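Local structure of odorant binding protein 4 (Chrysopa pallens, 6JPM) at residues M14-C18 with C49-M54; T22-Q28 with D40-Y46; N30-K34 with M115-P119; S85-C89 with C107-N112. The protein probably binds small, mostly hydrophobic odorant molecules outside the cell, as a secreted odorant-binding protein. The contacts are given in a common frame with arbitrary orientation. Numbering follows the deposited sequence.

All four contacts belong to one small, largely helical domain. Contact 1 ties helix 4-22 to helix 41-53, and contact 2, nested within the loop that contact 1 closes, packs the start of helix 26-32 against the same helix 41-53; their centres lie 12 Å apart. Contact 3 crosses both along the chain: Pro-119 packs on Ile-50 of contact 1 and probably accepts a hydrogen bond from Tyr-46 of contact 2. Contact 4, between helices 76-89 and 99-111, follows contact 1, is nested inside the loop of contact 3, and lies 19 Å from contact 1, centre to centre. Disulfides close contacts 1 and 4; only contact 3 joins parts far apart in sequence, 81 residues.

Contact 1 (M14-C18 with C49-M54)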
loop_
_atom_site.group_PDB
_atom_site.type_symbol
_atom_site.label_atom_id
_atom_site.label_comp_id
_atom_site.label_asym_id
_atom_site.label_seq_id
_atom_site.Cartn_x
_atom_site.Cartn_y
_atom_site.Cartn_z
ATOM N N MET A 14 4.687 -7.016 8.097
ATOM C CA MET A 14 4.537 -5.564 8.100
ATOM C C MET A 14 3.299 -5.145 8.878
ATOM O O MET A 14 3.313 -4.140 9.599
ATOM C CB MET A 14 4.459 -5.040 6.666
ATOM C CG MET A 14 5.747 -5.196 5.890
ATOM S SD MET A 14 5.687 -4.338 4.299
ATOM C CE MET A 14 7.382 -4.540 3.769
ATOM N N ARG A 15 2.207 -5.893 8.734
ATOM C CA ARG A 15 1.005 -5.554 9.481
ATOM C C ARG A 15 1.249 -5.671 10.978
ATOM O O ARG A 15 0.857 -4.786 11.744
ATOM C CB ARG A 15 -0.161 -6.438 9.053
ATOM C CG ARG A 15 -1.468 -6.045 9.735
ATOM C CD ARG A 15 -2.275 -7.235 9.998
ATOM N NE ARG A 15 -3.362 -6.998 10.934
ATOM C CZ ARG A 15 -4.633 -7.132 10.597
ATOM N NH1 ARG A 15 -4.929 -7.477 9.360
ATOM N NH2 ARG A 15 -5.603 -6.930 11.483
ATOM N N LYS A 16 1.908 -6.753 11.404
ATOM C CA LYS A 16 2.209 -6.975 12.816
ATOM C C LYS A 16 3.020 -5.833 13.403
ATOM O O LYS A 16 2.870 -5.504 14.579
ATOM C CB LYS A 16 2.986 -8.283 12.992
ATOM C CG LYS A 16 2.176 -9.544 12.859
ATOM C CD LYS A 16 3.097 -10.740 13.072
ATOM C CE LYS A 16 2.365 -12.062 13.027
ATOM N NZ LYS A 16 3.354 -13.183 12.951
ATOM N N MET A 17 3.874 -5.204 12.602
ATOM C CA MET A 17 4.602 -4.052 13.114
ATOM C C MET A 17 3.758 -2.778 13.071
ATOM O O MET A 17 3.733 -2.015 14.044
ATOM C CB MET A 17 5.886 -3.867 12.319
ATOM C CG MET A 17 6.513 -2.517 12.572
ATOM S SD MET A 17 7.689 -2.120 11.289
ATOM C CE MET A 17 6.627 -2.136 9.859
ATOM N N CYS A 18 3.044 -2.537 11.967
ATOM C CA CYS A 18 2.396 -1.240 11.773
ATOM C C CYS A 18 1.065 -1.101 12.494
ATOM O O CYS A 18 0.663 0.022 12.816
ATOM C CB CYS A 18 2.176 -0.979 10.286
ATOM S SG CYS A 18 3.719 -0.504 9.472
ATOM N N CYS A 49 2.576 4.006 7.364
ATOM C CA CYS A 49 3.521 3.073 7.997
ATOM C C CYS A 49 3.817 1.933 7.024
ATOM O O CYS A 49 4.911 1.660 6.861
ATOM C CB CYS A 49 2.974 2.518 9.297
ATOM S SG CYS A 49 4.093 1.379 10.139
ATOM N N ILE A 50 2.808 1.335 6.419
ATOM C CA ILE A 50 3.018 0.206 5.516
ATOM C C ILE A 50 3.868 0.636 4.324
ATOM O O ILE A 50 4.871 -0.004 3.991
ATOM C CB ILE A 50 1.668 -0.375 5.058
ATOM C CG1 ILE A 50 0.975 -1.170 6.190
ATOM C CG2 ILE A 50 1.853 -1.215 3.796
ATOM C CD1 ILE A 50 1.770 -2.372 6.731
ATOM N N LEU A 51 3.476 1.726 3.665
ATOM C CA LEU A 51 4.168 2.148 2.451
ATOM C C LEU A 51 5.536 2.749 2.753
ATOM O O LEU A 51 6.441 2.651 1.924
ATOM C CB LEU A 51 3.297 3.123 1.661
ATOM C CG LEU A 51 2.089 2.457 1.000
ATOM C CD1 LEU A 51 1.009 3.487 0.711
ATOM C CD2 LEU A 51 2.531 1.728 -0.300
ATOM N N GLU A 52 5.724 3.357 3.926
ATOM C CA GLU A 52 7.085 3.718 4.327
ATOM C C GLU A 52 7.938 2.469 4.534
ATOM O O GLU A 52 9.084 2.408 4.084
ATOM C CB GLU A 52 7.073 4.558 5.604
ATOM C CG GLU A 52 6.813 6.049 5.383
ATOM C CD GLU A 52 6.948 6.846 6.676
ATOM O OE1 GLU A 52 7.170 6.213 7.734
ATOM O OE2 GLU A 52 6.827 8.090 6.645
ATOM N N THR A 53 7.378 1.454 5.189
ATOM C CA THR A 53 8.117 0.214 5.416
ATOM C C THR A 53 8.465 -0.479 4.108
ATOM O O THR A 53 9.542 -1.068 3.993
ATOM C CB THR A 53 7.304 -0.703 6.321
ATOM O OG1 THR A 53 7.094 -0.037 7.564
ATOM C CG2 THR A 53 8.026 -2.027 6.571
ATOM N N MET A 54 7.588 -0.403 3.108
ATOM C CA MET A 54 7.913 -0.920 1.786
ATOM C C MET A 54 8.871 -0.022 1.015
ATOM O O MET A 54 9.297 -0.406 -0.080
ATOM C CB MET A 54 6.642 -1.107 0.956
ATOM C CG MET A 54 5.683 -2.162 1.518
ATOM S SD MET A 54 4.075 -2.059 0.689
ATOM C CE MET A 54 4.444 -2.833 -0.891
#
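Helices 4-22 and 41-53 cross steeply here, their local axes 9.9 Å apart at an angle of 125°, and the gap is narrowest at Cys-18 and Cys-49, whose CA atoms are 5.8 Å apart. There the SG atoms of Cys-18 and Cys-49 join in a 2.0 Å disulfide with chi3 of -75°. Beside this bridge the tip of Ile-50 forms a bump: CD1, the delta methyl ending its longer branch, fills the hollow between Met-14 CB and Cys-18 CB, 3.8 Å from each. Toward the other end, the long, flexible Met-14 reaches across, setting its SD 3.5 Å from Met-54 CG and its CE 3.8 Å from Thr-53 CG2. Met-17 bends its CE over Thr-53, 3.1 Å from OG1; that hydroxyl is already bonded to Cys-49 O at 2.9 Å, so a polar side chain is tolerated beside apolar neighbours. Cys-18 and Cys-49 are the first and third of six cysteines, whose 1-3, 2-5, 4-6 pairing marks the classical insect odorant-binding protein fold.

Contact 2 (T22-Q28 with D40-Y46)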
loop_
_atom_site.group_PDB
_atom_site.type_symbol
_atom_site.label_atom_id
_atom_site.label_comp_id
_atom_site.label_asym_id
_atom_site.label_seq_id
_atom_site.Cartn_x
_atom_site.Cartn_y
_atom_site.Cartn_z
ATOM N N THR A 22 0.036 2.190 15.147
ATOM C CA THR A 22 -0.977 3.179 14.725
ATOM C C THR A 22 -2.324 2.979 15.409
ATOM O O THR A 22 -3.098 3.857 15.274
ATOM C CB THR A 22 -1.154 3.142 13.203
ATOM O OG1 THR A 22 -1.642 1.865 12.792
ATOM C CG2 THR A 22 0.113 3.512 12.477
ATOM N N LYS A 23 -2.575 1.806 15.989
ATOM C CA LYS A 23 -3.833 1.432 16.643
ATOM C C LYS A 23 -5.013 1.395 15.678
ATOM O O LYS A 23 -6.174 1.483 16.102
ATOM C CB LYS A 23 -4.153 2.353 17.820
ATOM C CG LYS A 23 -3.107 2.277 18.900
ATOM C CD LYS A 23 -3.128 0.942 19.584
ATOM C CE LYS A 23 -4.278 0.894 20.568
ATOM N NZ LYS A 23 -4.504 2.223 21.207
ATOM N N VAL A 24 -4.749 1.234 14.382
ATOM C CA VAL A 24 -5.828 0.928 13.457
ATOM C C VAL A 24 -6.481 -0.373 13.917
ATOM O O VAL A 24 -5.810 -1.252 14.472
ATOM C CB VAL A 24 -5.252 0.846 12.032
ATOM C CG1 VAL A 24 -4.258 -0.311 11.902
ATOM C CG2 VAL A 24 -6.352 0.772 10.995
ATOM N N THR A 25 -7.799 -0.491 13.737
ATOM C CA THR A 25 -8.478 -1.707 14.175
ATOM C C THR A 25 -8.496 -2.748 13.053
ATOM O O THR A 25 -8.316 -2.433 11.871
ATOM C CB THR A 25 -9.925 -1.426 14.640
ATOM O OG1 THR A 25 -10.756 -1.056 13.525
ATOM C CG2 THR A 25 -9.978 -0.318 15.721
ATOM N N ASP A 26 -8.745 -4.002 13.447
ATOM C CA ASP A 26 -8.911 -5.087 12.475
ATOM C C ASP A 26 -10.023 -4.777 11.483
ATOM O O ASP A 26 -9.880 -5.033 10.283
ATOM C CB ASP A 26 -9.240 -6.402 13.194
ATOM C CG ASP A 26 -8.034 -7.041 13.859
ATOM O OD1 ASP A 26 -6.906 -6.481 13.789
ATOM O OD2 ASP A 26 -8.222 -8.121 14.456
ATOM N N GLU A 27 -11.156 -4.263 11.968
ATOM C CA GLU A 27 -12.255 -3.957 11.054
ATOM C C GLU A 27 -11.893 -2.834 10.089
ATOM O O GLU A 27 -12.303 -2.865 8.924
ATOM C CB GLU A 27 -13.520 -3.585 11.820
ATOM C CG GLU A 27 -14.690 -3.324 10.878
ATOM C CD GLU A 27 -16.034 -3.275 11.584
ATOM O OE1 GLU A 27 -16.073 -2.893 12.773
ATOM O OE2 GLU A 27 -17.052 -3.620 10.944
ATOM N N GLN A 28 -11.148 -1.826 10.553
ATOM C CA GLN A 28 -10.710 -0.762 9.643
ATOM C C GLN A 28 -9.857 -1.320 8.513
ATOM O O GLN A 28 -10.043 -0.960 7.351
ATOM C CB GLN A 28 -9.925 0.310 10.403
ATOM C CG GLN A 28 -10.799 1.301 11.154
ATOM C CD GLN A 28 -9.976 2.312 11.896
ATOM O OE1 GLN A 28 -9.072 1.950 12.658
ATOM N NE2 GLN A 28 -10.257 3.602 11.656
ATOM N N ASP A 40 -10.304 7.899 8.952
ATOM C CA ASP A 40 -9.793 8.063 10.305
ATOM C C ASP A 40 -8.270 8.078 10.273
ATOM O O ASP A 40 -7.647 7.362 9.484
ATOM C CB ASP A 40 -10.298 6.932 11.203
ATOM C CG ASP A 40 -9.721 6.993 12.606
ATOM O OD1 ASP A 40 -10.155 7.839 13.420
ATOM O OD2 ASP A 40 -8.825 6.192 12.898
ATOM N N LYS A 41 -7.672 8.941 11.071
ATOM C CA LYS A 41 -6.202 9.126 11.132
ATOM C C LYS A 41 -5.458 7.804 11.361
ATOM O O LYS A 41 -4.423 7.679 10.823
ATOM C CB LYS A 41 -5.881 10.239 12.124
ATOM C CG LYS A 41 -4.538 10.229 12.809
ATOM C CD LYS A 41 -4.264 11.562 13.464
ATOM C CE LYS A 41 -3.136 11.540 14.462
ATOM N NZ LYS A 41 -3.158 12.725 15.355
ATOM N N LYS A 42 -6.018 6.884 12.147
ATOM C CA LYS A 42 -5.358 5.584 12.416
ATOM C C LYS A 42 -5.231 4.765 11.124
ATOM O O LYS A 42 -4.218 4.243 10.903
ATOM C CB LYS A 42 -6.029 4.787 13.534
ATOM C CG LYS A 42 -6.175 5.496 14.864
ATOM C CD LYS A 42 -6.783 4.635 15.921
ATOM C CE LYS A 42 -8.242 4.907 16.168
ATOM N NZ LYS A 42 -9.128 4.521 15.057
ATOM N N MET A 43 -6.267 4.715 10.317
ATOM C CA MET A 43 -6.223 3.991 9.039
ATOM C C MET A 43 -5.200 4.676 8.126
ATOM O O MET A 43 -4.456 3.992 7.536
ATOM C CB MET A 43 -7.597 4.026 8.386
ATOM C CG MET A 43 -7.718 3.230 7.136
ATOM S SD MET A 43 -7.570 1.505 7.396
ATOM C CE MET A 43 -5.964 1.188 6.711
ATOM N N MET A 44 -5.217 6.002 8.085
ATOM C CA MET A 44 -4.294 6.816 7.254
ATOM C C MET A 44 -2.844 6.578 7.682
ATOM O O MET A 44 -2.053 6.282 6.858
ATOM C CB MET A 44 -4.635 8.307 7.284
ATOM C CG MET A 44 -5.861 8.637 6.494
ATOM S SD MET A 44 -6.265 10.327 6.150
ATOM C CE MET A 44 -5.728 11.162 7.623
ATOM N N CYS A 45 -2.586 6.632 8.969
ATOM C CA CYS A 45 -1.225 6.440 9.490
ATOM C C CYS A 45 -0.770 4.998 9.305
ATOM O O CYS A 45 0.350 4.823 9.064
ATOM C CB CYS A 45 -1.045 7.079 10.857
ATOM S SG CYS A 45 -1.175 8.875 10.719
ATOM N N TYR A 46 -1.690 4.043 9.349
ATOM C CA TYR A 46 -1.342 2.630 9.082
ATOM C C TYR A 46 -0.838 2.509 7.642
ATOM O O TYR A 46 0.138 1.921 7.461
ATOM C CB TYR A 46 -2.494 1.668 9.362
ATOM C CG TYR A 46 -2.246 0.261 8.906
ATOM C CD1 TYR A 46 -1.510 -0.609 9.672
ATOM C CD2 TYR A 46 -2.734 -0.198 7.701
ATOM C CE1 TYR A 46 -1.298 -1.903 9.267
ATOM C CE2 TYR A 46 -2.542 -1.495 7.286
ATOM C CZ TYR A 46 -1.799 -2.346 8.067
ATOM O OH TYR A 46 -1.555 -3.604 7.691
#
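Thr-22, at the end of its helix, lays CG2 3.6 Å from Cys-45 C, while its OG1, bonded to Cys-18 O, lies 3.5 Å from Tyr-46 CB. Cys-45 is disulfide-bonded to Cys-98, the second-to-fifth cysteine link of the insect odorant-binding protein fold. Lys-23 then takes a positive phi of 64°, turning the chain out of the helix. Compact, branched Val-24 fills the groove on helix 41-53, with CG1 3.6 Å from Tyr-46 CD1 and CG2 3.9 Å from Met-43 SD. Thr-25, N-cap of the next helix, forms a capping box with Gln-28: Gln-28 N donates to Thr-25 OG1 (3.1 Å), and Thr-25 N to Gln-28 OE1 (3.0 Å). Gln-28 NE2 bonds Asp-40 OD2 at 3.2 Å and also Asp-38. Asp-40 itself caps helix 41-53, its OD2 accepting from Lys-42 N and forming a salt bridge with Lys-42 NZ at 2.7 Å. The turn between helices 4-22 and 26-32 thus rests on the start of helix 41-53, whose Met-43 touches helix 99-111.

Contact 3 (N30-K34 with M115-P119); sequences NNFHK and MYFLP
This is a polar and aromatic contact between the end of helix 26-32 and the C-terminal tail, which folds back into the helical body, as in a number of insect odorant-binding proteins. Residues 30-32 are helical; the tail has no regular structure, with Tyr-116 (-75/127) and Leu-118 (-61/145) extended and Phe-117 (-127/7) between them. The closest CA atoms, of His-33 and Tyr-116, are 8.1 Å apart, so long side chains must bridge the gap. His-33 (chi1 -75°, chi2 83°) sends NE2 to Leu-118 O, 2.7 Å away, and CE1 to 3.4 Å from Pro-119 O. Tyr-116 (chi1 179°, chi2 87°) points its ring edge at the His-33 face, an offset edge-to-face pair with centroids 5.6 Å apart and planes at 69°. Phe-32 (chi1 -160°, chi2 -76°) brings CE1 to 3.3 Å from Tyr-116 OH. NE2 donates to Leu-118 O while ND1 bonds Ile-29 O, consistent with a doubly protonated, positively charged imidazole; losing a proton would probably cost one of these bonds.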
loop_
_atom_site.group_PDB
_atom_site.type_symbol
_atom_site.label_atom_id
_atom_site.label_comp_id
_atom_site.label_asym_id
_atom_site.label_seq_id
_atom_site.Cartn_x
_atom_site.Cartn_y
_atom_site.Cartn_z
ATOM N N ASN A 30 -9.861 -4.492 7.463
ATOM C CA ASN A 30 -10.724 -5.356 6.659
ATOM C C ASN A 30 -11.634 -4.540 5.743
ATOM O O ASN A 30 -11.814 -4.884 4.567
ATOM C CB ASN A 30 -11.557 -6.274 7.579
ATOM C CG ASN A 30 -10.692 -7.318 8.329
ATOM O OD1 ASN A 30 -9.560 -7.606 7.922
ATOM N ND2 ASN A 30 -11.232 -7.894 9.422
ATOM N N ASN A 31 -12.229 -3.466 6.265
ATOM C CA ASN A 31 -12.985 -2.550 5.418
ATOM C C ASN A 31 -12.145 -2.046 4.251
ATOM O O ASN A 31 -12.602 -2.038 3.108
ATOM C CB ASN A 31 -13.498 -1.371 6.243
ATOM C CG ASN A 31 -14.700 -1.737 7.079
ATOM O OD1 ASN A 31 -15.377 -2.726 6.815
ATOM N ND2 ASN A 31 -14.958 -0.951 8.114
ATOM N N PHE A 32 -10.907 -1.640 4.519
ATOM C CA PHE A 32 -10.084 -1.064 3.455
ATOM C C PHE A 32 -9.904 -2.048 2.305
ATOM O O PHE A 32 -10.030 -1.677 1.133
ATOM C CB PHE A 32 -8.724 -0.620 4.012
ATOM C CG PHE A 32 -8.007 0.394 3.121
ATOM C CD1 PHE A 32 -7.376 -0.008 1.953
ATOM C CD2 PHE A 32 -8.023 1.752 3.433
ATOM C CE1 PHE A 32 -6.750 0.920 1.112
ATOM C CE2 PHE A 32 -7.394 2.682 2.600
ATOM C CZ PHE A 32 -6.756 2.259 1.437
ATOM N N HIS A 33 -9.649 -3.320 2.618
ATOM C CA HIS A 33 -9.449 -4.329 1.581
ATOM C C HIS A 33 -10.723 -4.705 0.855
ATOM O O HIS A 33 -10.658 -5.510 -0.075
ATOM C CB HIS A 33 -8.828 -5.596 2.173
ATOM C CG HIS A 33 -7.377 -5.453 2.499
ATOM N ND1 HIS A 33 -6.934 -4.881 3.668
ATOM C CD2 HIS A 33 -6.268 -5.790 1.799
ATOM C CE1 HIS A 33 -5.614 -4.880 3.683
ATOM N NE2 HIS A 33 -5.184 -5.427 2.563
ATOM N N LYS A 34 -11.871 -4.169 1.264
ATOM C CA LYS A 34 -13.117 -4.297 0.525
ATOM C C LYS A 34 -13.579 -2.962 -0.046
ATOM O O LYS A 34 -14.759 -2.800 -0.356
ATOM C CB LYS A 34 -14.207 -4.878 1.419
ATOM C CG LYS A 34 -13.966 -6.316 1.849
ATOM C CD LYS A 34 -15.153 -6.844 2.618
ATOM C CE LYS A 34 -15.169 -8.368 2.642
ATOM N NZ LYS A 34 -13.807 -8.938 2.845
ATOM N N MET A 115 -6.394 -7.163 -7.917
ATOM C CA MET A 115 -4.928 -7.342 -7.870
ATOM C C MET A 115 -4.274 -6.518 -6.752
ATOM O O MET A 115 -3.099 -6.440 -6.690
ATOM C CB MET A 115 -4.310 -6.999 -9.229
ATOM C CG MET A 115 -4.967 -7.714 -10.387
ATOM S SD MET A 115 -4.960 -9.472 -10.181
ATOM C CE MET A 115 -3.211 -9.790 -10.155
ATOM N N TYR A 116 -5.058 -5.963 -5.867
ATOM C CA TYR A 116 -4.496 -5.202 -4.761
ATOM C C TYR A 116 -3.906 -6.158 -3.733
ATOM O O TYR A 116 -4.583 -7.083 -3.275
ATOM C CB TYR A 116 -5.593 -4.335 -4.151
ATOM C CG TYR A 116 -5.206 -3.483 -2.977
ATOM C CD1 TYR A 116 -4.671 -2.216 -3.170
ATOM C CD2 TYR A 116 -5.426 -3.915 -1.675
ATOM C CE1 TYR A 116 -4.338 -1.419 -2.109
ATOM C CE2 TYR A 116 -5.093 -3.113 -0.596
ATOM C CZ TYR A 116 -4.553 -1.866 -0.825
ATOM O OH TYR A 116 -4.212 -1.045 0.217
ATOM N N PHE A 117 -2.639 -5.952 -3.371
ATOM C CA PHE A 117 -1.977 -6.863 -2.444
ATOM C C PHE A 117 -1.335 -6.180 -1.241
ATOM O O PHE A 117 -0.629 -6.854 -0.480
ATOM C CB PHE A 117 -0.917 -7.694 -3.173
ATOM C CG PHE A 117 0.119 -6.866 -3.870
ATOM C CD1 PHE A 117 1.173 -6.290 -3.159
ATOM C CD2 PHE A 117 0.049 -6.663 -5.242
ATOM C CE1 PHE A 117 2.128 -5.508 -3.807
ATOM C CE2 PHE A 117 1.000 -5.897 -5.894
ATOM C CZ PHE A 117 2.040 -5.315 -5.179
ATOM N N LEU A 118 -1.527 -4.875 -1.047
ATOM C CA LEU A 118 -0.963 -4.229 0.132
ATOM C C LEU A 118 -1.539 -4.846 1.405
ATOM O O LEU A 118 -2.711 -5.231 1.440
ATOM C CB LEU A 118 -1.252 -2.732 0.135
ATOM C CG LEU A 118 -0.744 -1.896 -1.044
ATOM C CD1 LEU A 118 -1.017 -0.418 -0.794
ATOM C CD2 LEU A 118 0.738 -2.147 -1.297
ATOM N N PRO A 119 -0.731 -4.959 2.476
ATOM C CA PRO A 119 -1.300 -5.315 3.782
ATOM C C PRO A 119 -2.198 -4.219 4.372
ATOM O O PRO A 119 -2.778 -4.491 5.439
ATOM C CB PRO A 119 -0.061 -5.520 4.673
ATOM C CG PRO A 119 1.072 -4.880 3.956
ATOM C CD PRO A 119 0.742 -4.974 2.491
#

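Contact 4 (S85-C89 with C107-N112)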
loop_
_atom_site.group_PDB
_atom_site.type_symbol
_atom_site.label_atom_id
_atom_site.label_comp_id
_atom_site.label_asym_id
_atom_site.label_seq_id
_atom_site.Cartn_x
_atom_site.Cartn_y
_atom_site.Cartn_z
ATOM N N SER A 85 -1.415 0.240 -12.407
ATOM C CA SER A 85 -1.933 0.971 -11.257
ATOM C C SER A 85 -1.009 2.120 -10.853
ATOM O O SER A 85 -1.488 3.214 -10.526
ATOM C CB SER A 85 -2.160 0.003 -10.095
ATOM O OG SER A 85 -3.236 -0.868 -10.405
ATOM N N ILE A 86 0.311 1.895 -10.859
ATOM C CA ILE A 86 1.239 2.973 -10.511
ATOM C C ILE A 86 1.161 4.099 -11.535
ATOM O O ILE A 86 1.128 5.281 -11.169
ATOM C CB ILE A 86 2.679 2.446 -10.369
ATOM C CG1 ILE A 86 2.995 2.106 -8.915
ATOM C CG2 ILE A 86 3.682 3.478 -10.858
ATOM C CD1 ILE A 86 2.662 0.710 -8.549
ATOM N N GLU A 87 1.116 3.759 -12.826
ATOM C CA GLU A 87 0.954 4.780 -13.856
ATOM C C GLU A 87 -0.301 5.602 -13.607
ATOM O O GLU A 87 -0.282 6.831 -13.707
ATOM C CB GLU A 87 0.899 4.138 -15.246
ATOM C CG GLU A 87 2.231 3.600 -15.759
ATOM C CD GLU A 87 2.112 2.910 -17.117
ATOM O OE1 GLU A 87 0.976 2.728 -17.609
ATOM O OE2 GLU A 87 3.162 2.544 -17.691
ATOM N N GLU A 88 -1.399 4.942 -13.257
ATOM C CA GLU A 88 -2.643 5.662 -13.039
ATOM C C GLU A 88 -2.610 6.464 -11.745
ATOM O O GLU A 88 -3.247 7.519 -11.657
ATOM C CB GLU A 88 -3.807 4.676 -13.031
ATOM C CG GLU A 88 -5.096 5.231 -12.462
ATOM C CD GLU A 88 -6.251 4.272 -12.611
ATOM O OE1 GLU A 88 -7.330 4.555 -12.064
ATOM O OE2 GLU A 88 -6.071 3.234 -13.277
ATOM N N CYS A 89 -1.853 6.008 -10.744
ATOM C CA CYS A 89 -1.926 6.573 -9.401
ATOM C C CYS A 89 -0.694 7.373 -8.995
ATOM O O CYS A 89 -0.578 7.747 -7.825
ATOM C CB CYS A 89 -2.187 5.453 -8.387
ATOM S SG CYS A 89 -3.805 4.657 -8.621
ATOM N N CYS A 107 -6.247 4.901 -4.284
ATOM C CA CYS A 107 -6.176 4.908 -5.741
ATOM C C CYS A 107 -5.751 3.542 -6.259
ATOM O O CYS A 107 -6.337 3.014 -7.215
ATOM C CB CYS A 107 -5.206 5.996 -6.215
ATOM S SG CYS A 107 -5.094 6.132 -8.034
ATOM N N LEU A 108 -4.721 2.958 -5.641
ATOM C CA LEU A 108 -4.224 1.667 -6.098
ATOM C C LEU A 108 -5.323 0.620 -6.049
ATOM O O LEU A 108 -5.487 -0.167 -6.990
ATOM C CB LEU A 108 -3.045 1.210 -5.247
ATOM C CG LEU A 108 -1.715 1.910 -5.486
ATOM C CD1 LEU A 108 -0.687 1.270 -4.583
ATOM C CD2 LEU A 108 -1.302 1.815 -6.954
ATOM N N TYR A 109 -6.082 0.597 -4.946
ATOM C CA TYR A 109 -7.176 -0.359 -4.809
ATOM C C TYR A 109 -8.212 -0.157 -5.907
ATOM O O TYR A 109 -8.585 -1.104 -6.607
ATOM C CB TYR A 109 -7.822 -0.238 -3.425
ATOM C CG TYR A 109 -8.952 -1.231 -3.249
ATOM C CD1 TYR A 109 -10.228 -0.941 -3.729
ATOM C CD2 TYR A 109 -8.740 -2.471 -2.649
ATOM C CE1 TYR A 109 -11.262 -1.845 -3.619
ATOM C CE2 TYR A 109 -9.785 -3.392 -2.530
ATOM C CZ TYR A 109 -11.047 -3.063 -3.015
ATOM O OH TYR A 109 -12.112 -3.929 -2.917
ATOM N N LEU A 110 -8.676 1.082 -6.084
ATOM C CA LEU A 110 -9.722 1.355 -7.065
ATOM C C LEU A 110 -9.274 1.117 -8.502
ATOM O O LEU A 110 -10.122 0.866 -9.364
ATOM C CB LEU A 110 -10.223 2.789 -6.913
ATOM C CG LEU A 110 -10.965 3.034 -5.603
ATOM C CD1 LEU A 110 -11.376 4.499 -5.497
ATOM C CD2 LEU A 110 -12.164 2.102 -5.523
ATOM N N SER A 111 -7.986 1.197 -8.771
ATOM C CA SER A 111 -7.526 0.961 -10.157
ATOM C C SER A 111 -7.655 -0.516 -10.524
ATOM O O SER A 111 -7.793 -0.798 -11.683
ATOM C CB SER A 111 -6.154 1.458 -10.375
ATOM O OG SER A 111 -5.218 0.482 -10.035
ATOM N N ASN A 112 -7.647 -1.401 -9.539
ATOM C CA ASN A 112 -7.673 -2.865 -9.780
ATOM C C ASN A 112 -7.958 -3.581 -8.464
ATOM O O ASN A 112 -7.063 -4.096 -7.898
ATOM C CB ASN A 112 -6.356 -3.356 -10.383
ATOM C CG ASN A 112 -6.510 -4.651 -11.147
ATOM O OD1 ASN A 112 -7.513 -5.318 -11.032
ATOM N ND2 ASN A 112 -5.512 -5.026 -11.907
HETATM O O HOH W 1 -7.950 4.739 -9.241
#
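The ends of helices 76-89 and 99-111 cross with local axes 9.1 Å apart and N-to-C directions 124° apart, a helix pair linked by the fourth and sixth cysteines of the insect odorant-binding protein fold, Cys-89 and Cys-107. The backbones come closest at two places: the CA atoms of Ser-85 and Leu-108 lie 5.7 Å apart, and those of Cys-89 and Cys-107 lie 5.9 Å apart. The small Ser-85 leaves room for Leu-108 to lie against the helix. At the second place the SG atoms of Cys-89 and Cys-107 form a 2.0 Å bond with chi3 of -84°, fixing this part of helix 76-89 to its neighbour. Leu-108 supplies the apolar filling, its CD2 resting 3.7 Å from Ser-85 CB, 4.0 Å from Cys-89 CB and 4.4 Å from Ile-86 CD1. Farther along, the hydroxyls of Ser-85 and Ser-111 meet, OG to OG, at a very short 2.4 Å. Each also has a backbone carbonyl within its own helix as partner, Ser-81 O for Ser-85 and Leu-108 O for Ser-111. On the exposed side, Glu-88 can keep its charge hydrated: a water donates to Glu-88 OE1 at 2.9 Å and to Cys-107 O at 3.1 Å.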